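Local coordinates for protein Crov588 (Cafeteriavirus, PDB 6NYR) that is of unknown function but folds into a ring-shaped leucine-rich repeat solenoid built largely of FNIP repeats, at residues Leu11-Glu16 / Asp22-Ile27; Ile83-Asn86 / Glu90-Gln93. One frame throughout, in Å; residues are numbered along the deposited sequence.

Contact 1: Leu11-Glu16 / Asp22-Ile27; sequences LTFNNE and DKYYKI
Phe13 and Tyr24 meet as an offset edge-to-face pair and illustrate how a few apolar side chains can join the chain just past strand 10-12 to the residues leading into helix 25-28. The ring of Phe13 presents its edge, with atom CE2 leading, toward the face of Tyr24. The two centroids are 5.8 Å apart, and the planes are inclined at 63°. Phe13 CE2 lies 4.1 Å from both CD2 and CE2 of Tyr24, approaching that side of the ring obliquely. Both rings have CG anti to their own carbonyl carbon and beside the backbone N (chi1 -77° in Phe13, -74° in Tyr24), which turns each ring toward the other segment.

The second meeting is purely aliphatic and links strand to helix directly. Leu11 CD1 touches Ile27 CG2 at 4.1 Å, the two side chains crossing at about a right angle and meeting methyl to methyl.

The tighter part is the strand side, where Leu11 and Phe13 are buried. Leu28 of helix 25-28 lies against both of them, and the rings of Phe17 and Phe38 also pack on Phe13; Phe17 meets the Tyr24 ring edge-to-face as well, tying the tyrosine to the same cluster. Toward solvent the contact thins: Tyr24 and Ile27 are only partly exposed, but the lysine and tyrosine between them, Lys26 and Tyr25, are exposed and take no part in the contact. Strand 10-12 facing a short helix across an apolar interior, with the parallel strand 35-37 next in the chain, is consistent with a helix-bearing coil near the start of a leucine-rich repeat solenoid.

Contact 2: Ile83-Asn86 / Glu90-Gln93; sequences IYKN and EELQ
Lys85 NZ is the polar atom on which this contact converges: the carboxylate of Glu91 takes it with both oxygens, forming a salt bridge. In this leucine-rich repeat solenoid, the bridge ties the loop that follows strand 78-80 to helix 89-93, a worked example of one ion pair spanning a loop-to-helix gap. The stronger bond runs from Lys85 NZ to Glu91 OE2 at 2.8 Å and meets that oxygen on its syn side, 21° out of the carboxylate plane. The other, from Lys85 NZ to Glu91 OE1, is weak at 3.2 Å, so the grip is forked but unequal.

The two side chains reach for each other from opposite directions. In Lys85, CG is anti to the backbone N (chi1 179°), and bends further out, at chi2 (63°) and chi4, swing the ammonium group across to the helix although the side chain does not set out toward it. Glu91 behaves more simply: it starts toward the loop and stays extended beyond CG, so that its carboxylate spans the remaining distance.

Both residues are buried, and the pairing of opposite charges would be expected to help each of them remain ionised there. Further groups share the load. Tyr81 makes a cation-pi contact with Lys85, while Lys67 O accepts a weak bond from its ammonium group. On the acid, His87 ND1 is weakly bonded to OE2 and Val69 N to OE1, so each carboxylate oxygen has a second partner. Beside the salt bridge, the last carbon of the lysine chain also comes close, with Lys85 CE 3.4 Å from Glu91 OE2.

Contacts 1 and 2 follow one another along the chain, the first closing before the second opens, and both belong to the N-terminal part of the ring. Their centres are about 22 Å apart and their nearest atoms about 11 Å, so they do not touch. Contact 1 ties strand 10-12 to helix 25-28; contact 2 links the loop after strand 78-80 to helix 89-93, with strands 35-37 and 56-58 lying between. One is apolar and the other ionic, yet each involves a short helix, a rare element in this chain. Both are local contacts, each joining a short helix to chain that shortly precedes it.

Contact 1: Leu11-Glu16 / Asp22-Ile27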
loop_
_atom_site.group_PDB
_atom_site.type_symbol
_atom_site.label_atom_id
_atom_site.label_comp_id
_atom_site.label_asym_id
_atom_site.label_seq_id
_atom_site.Cartn_x
_atom_site.Cartn_y
_atom_site.Cartn_z
ATOM N N LEU A 11 22.609 4.335 -2.924
ATOM C CA LEU A 11 23.093 3.064 -3.445
ATOM C C LEU A 11 22.742 1.951 -2.461
ATOM O O LEU A 11 23.063 2.045 -1.270
ATOM C CB LEU A 11 24.603 3.098 -3.681
ATOM C CG LEU A 11 25.223 1.806 -4.195
ATOM C CD1 LEU A 11 26.490 2.086 -4.997
ATOM C CD2 LEU A 11 25.543 0.853 -3.042
ATOM N N THR A 12 22.090 0.900 -2.956
ATOM C CA THR A 12 21.684 -0.242 -2.150
ATOM C C THR A 12 22.379 -1.484 -2.688
ATOM O O THR A 12 22.179 -1.850 -3.850
ATOM C CB THR A 12 20.163 -0.425 -2.183
ATOM O OG1 THR A 12 19.517 0.793 -1.790
ATOM C CG2 THR A 12 19.733 -1.551 -1.248
ATOM N N PHE A 13 23.184 -2.132 -1.851
ATOM C CA PHE A 13 23.765 -3.409 -2.229
ATOM C C PHE A 13 22.700 -4.509 -2.178
ATOM O O PHE A 13 21.597 -4.321 -1.659
ATOM C CB PHE A 13 24.933 -3.772 -1.319
ATOM C CG PHE A 13 26.194 -3.021 -1.620
ATOM C CD1 PHE A 13 26.432 -1.783 -1.048
ATOM C CD2 PHE A 13 27.148 -3.556 -2.469
ATOM C CE1 PHE A 13 27.600 -1.095 -1.317
ATOM C CE2 PHE A 13 28.315 -2.868 -2.744
ATOM C CZ PHE A 13 28.539 -1.636 -2.168
ATOM N N ASN A 14 23.042 -5.670 -2.733
ATOM C CA ASN A 14 22.130 -6.807 -2.708
ATOM C C ASN A 14 21.870 -7.214 -1.266
ATOM O O ASN A 14 22.698 -6.989 -0.381
ATOM C CB ASN A 14 22.737 -7.970 -3.514
ATOM C CG ASN A 14 21.686 -8.767 -4.263
ATOM O OD1 ASN A 14 21.615 -8.687 -5.487
ATOM N ND2 ASN A 14 20.926 -9.597 -3.550
ATOM N N ASN A 15 20.705 -7.814 -1.025
ATOM C CA ASN A 15 20.441 -8.329 0.312
ATOM C C ASN A 15 21.277 -9.562 0.606
ATOM O O ASN A 15 21.368 -9.979 1.767
ATOM C CB ASN A 15 18.965 -8.660 0.488
ATOM C CG ASN A 15 18.605 -8.935 1.938
ATOM O OD1 ASN A 15 18.517 -10.090 2.359
ATOM N ND2 ASN A 15 18.417 -7.875 2.718
ATOM N N GLU A 16 21.901 -10.138 -0.423
ATOM C CA GLU A 16 22.781 -11.289 -0.277
ATOM C C GLU A 16 24.239 -10.904 -0.495
ATOM O O GLU A 16 25.121 -11.778 -0.477
ATOM C CB GLU A 16 22.379 -12.379 -1.277
ATOM C CG GLU A 16 20.921 -12.792 -1.187
ATOM C CD GLU A 16 20.608 -13.576 0.069
ATOM O OE1 GLU A 16 21.375 -14.509 0.398
ATOM O OE2 GLU A 16 19.596 -13.258 0.733
ATOM N N ASP A 22 37.188 -3.651 -1.438
ATOM C CA ASP A 22 38.440 -3.063 -1.900
ATOM C C ASP A 22 38.340 -2.538 -3.326
ATOM O O ASP A 22 39.008 -1.556 -3.675
ATOM C CB ASP A 22 39.571 -4.091 -1.802
ATOM C CG ASP A 22 39.906 -4.454 -0.371
ATOM O OD1 ASP A 22 39.135 -5.217 0.249
ATOM O OD2 ASP A 22 40.941 -3.974 0.139
ATOM N N LYS A 23 37.514 -3.161 -4.159
ATOM C CA LYS A 23 37.438 -2.813 -5.571
ATOM C C LYS A 23 36.274 -1.890 -5.906
ATOM O O LYS A 23 36.126 -1.503 -7.070
ATOM C CB LYS A 23 37.335 -4.090 -6.412
ATOM C CG LYS A 23 38.039 -4.019 -7.752
ATOM C CD LYS A 23 37.600 -5.162 -8.655
ATOM C CE LYS A 23 38.265 -5.082 -10.020
ATOM N NZ LYS A 23 37.609 -5.999 -10.995
ATOM N N TYR A 24 35.450 -1.526 -4.926
ATOM C CA TYR A 24 34.267 -0.711 -5.166
ATOM C C TYR A 24 34.500 0.775 -4.928
ATOM O O TYR A 24 33.570 1.567 -5.110
ATOM C CB TYR A 24 33.109 -1.194 -4.283
ATOM C CG TYR A 24 32.505 -2.497 -4.753
ATOM C CD1 TYR A 24 33.120 -3.708 -4.471
ATOM C CD2 TYR A 24 31.321 -2.519 -5.478
ATOM C CE1 TYR A 24 32.582 -4.900 -4.902
ATOM C CE2 TYR A 24 30.771 -3.712 -5.912
ATOM C CZ TYR A 24 31.407 -4.900 -5.620
ATOM O OH TYR A 24 30.870 -6.092 -6.046
ATOM N N TYR A 25 35.712 1.170 -4.530
ATOM C CA TYR A 25 35.983 2.577 -4.249
ATOM C C TYR A 25 35.528 3.464 -5.400
ATOM O O TYR A 25 34.865 4.488 -5.191
ATOM C CB TYR A 25 37.476 2.771 -3.979
ATOM C CG TYR A 25 37.787 3.982 -3.131
ATOM C CD1 TYR A 25 37.861 5.248 -3.693
ATOM C CD2 TYR A 25 38.005 3.858 -1.766
ATOM C CE1 TYR A 25 38.141 6.358 -2.919
ATOM C CE2 TYR A 25 38.287 4.960 -0.984
ATOM C CZ TYR A 25 38.354 6.209 -1.564
ATOM O OH TYR A 25 38.634 7.308 -0.786
ATOM N N LYS A 26 35.871 3.078 -6.631
ATOM C CA LYS A 26 35.428 3.830 -7.799
ATOM C C LYS A 26 33.908 3.933 -7.838
ATOM O O LYS A 26 33.352 5.025 -8.003
ATOM C CB LYS A 26 35.971 3.175 -9.073
ATOM C CG LYS A 26 35.549 1.726 -9.287
ATOM C CD LYS A 26 36.052 1.188 -10.635
ATOM C CE LYS A 26 37.573 1.040 -10.662
ATOM N NZ LYS A 26 38.060 -0.037 -9.751
ATOM N N ILE A 27 33.214 2.803 -7.675
ATOM C CA ILE A 27 31.756 2.818 -7.724
ATOM C C ILE A 27 31.200 3.718 -6.627
ATOM O O ILE A 27 30.243 4.472 -6.845
ATOM C CB ILE A 27 31.199 1.386 -7.609
ATOM C CG1 ILE A 27 31.629 0.541 -8.806
ATOM C CG2 ILE A 27 29.678 1.420 -7.486
ATOM C CD1 ILE A 27 31.408 -0.951 -8.615
#

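Contact 2: Ile83-Asn86 / Glu90-Gln93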
loop_
_atom_site.group_PDB
_atom_site.type_symbol
_atom_site.label_atom_id
_atom_site.label_comp_id
_atom_site.label_asym_id
_atom_site.label_seq_id
_atom_site.Cartn_x
_atom_site.Cartn_y
_atom_site.Cartn_z
ATOM N N ILE A 83 21.302 -5.774 13.969
ATOM C CA ILE A 83 20.962 -6.630 15.099
ATOM C C ILE A 83 22.179 -7.307 15.709
ATOM O O ILE A 83 22.189 -7.594 16.913
ATOM C CB ILE A 83 19.921 -7.669 14.647
ATOM C CG1 ILE A 83 19.349 -8.430 15.846
ATOM C CG2 ILE A 83 20.550 -8.667 13.670
ATOM C CD1 ILE A 83 18.377 -7.616 16.667
ATOM N N TYR A 84 23.207 -7.586 14.918
ATOM C CA TYR A 84 24.346 -8.359 15.390
ATOM C C TYR A 84 25.551 -7.498 15.757
ATOM O O TYR A 84 26.572 -8.040 16.192
ATOM C CB TYR A 84 24.747 -9.384 14.320
ATOM C CG TYR A 84 23.880 -10.626 14.261
ATOM C CD1 TYR A 84 23.607 -11.367 15.409
ATOM C CD2 TYR A 84 23.341 -11.064 13.058
ATOM C CE1 TYR A 84 22.822 -12.508 15.358
ATOM C CE2 TYR A 84 22.550 -12.207 13.000
ATOM C CZ TYR A 84 22.296 -12.920 14.150
ATOM O OH TYR A 84 21.515 -14.051 14.089
ATOM N N LYS A 85 25.453 -6.178 15.619
ATOM C CA LYS A 85 26.597 -5.302 15.835
ATOM C C LYS A 85 26.761 -4.963 17.311
ATOM O O LYS A 85 25.805 -4.555 17.978
ATOM C CB LYS A 85 26.434 -4.019 15.020
ATOM C CG LYS A 85 27.565 -3.009 15.180
ATOM C CD LYS A 85 28.897 -3.571 14.694
ATOM C CE LYS A 85 29.981 -2.495 14.677
ATOM N NZ LYS A 85 30.897 -2.560 15.854
ATOM N N ASN A 86 27.979 -5.134 17.814
ATOM C CA ASN A 86 28.374 -4.722 19.152
ATOM C C ASN A 86 29.260 -3.484 19.063
ATOM O O ASN A 86 29.695 -3.078 17.982
ATOM C CB ASN A 86 29.115 -5.860 19.866
ATOM C CG ASN A 86 29.068 -5.734 21.377
ATOM O OD1 ASN A 86 28.767 -4.672 21.919
ATOM N ND2 ASN A 86 29.369 -6.829 22.068
ATOM N N GLU A 90 35.682 2.445 23.304
ATOM C CA GLU A 90 36.672 2.989 22.384
ATOM C C GLU A 90 36.062 3.255 21.014
ATOM O O GLU A 90 36.220 4.344 20.452
ATOM C CB GLU A 90 37.860 2.030 22.264
ATOM C CG GLU A 90 38.863 2.439 21.190
ATOM C CD GLU A 90 40.258 1.896 21.439
ATOM O OE1 GLU A 90 40.818 2.169 22.520
ATOM O OE2 GLU A 90 40.798 1.205 20.549
ATOM N N GLU A 91 35.370 2.261 20.451
ATOM C CA GLU A 91 34.731 2.445 19.151
ATOM C C GLU A 91 33.854 3.693 19.136
ATOM O O GLU A 91 33.904 4.492 18.192
ATOM C CB GLU A 91 33.909 1.204 18.786
ATOM C CG GLU A 91 33.048 1.397 17.547
ATOM C CD GLU A 91 32.694 0.094 16.859
ATOM O OE1 GLU A 91 33.375 -0.926 17.100
ATOM O OE2 GLU A 91 31.732 0.092 16.063
ATOM N N LEU A 92 33.028 3.871 20.170
ATOM C CA LEU A 92 32.125 5.016 20.200
ATOM C C LEU A 92 32.904 6.320 20.317
ATOM O O LEU A 92 32.534 7.335 19.715
ATOM C CB LEU A 92 31.141 4.876 21.358
ATOM C CG LEU A 92 30.291 3.605 21.360
ATOM C CD1 LEU A 92 29.288 3.648 22.507
ATOM C CD2 LEU A 92 29.601 3.411 20.018
ATOM N N GLN A 93 33.982 6.306 21.101
ATOM C CA GLN A 93 34.841 7.474 21.239
ATOM C C GLN A 93 35.546 7.804 19.931
ATOM O O GLN A 93 35.917 8.962 19.701
ATOM C CB GLN A 93 35.854 7.190 22.347
ATOM C CG GLN A 93 36.357 8.371 23.123
ATOM C CD GLN A 93 36.923 7.938 24.469
ATOM O OE1 GLN A 93 36.721 6.801 24.902
ATOM N NE2 GLN A 93 37.632 8.840 25.134
#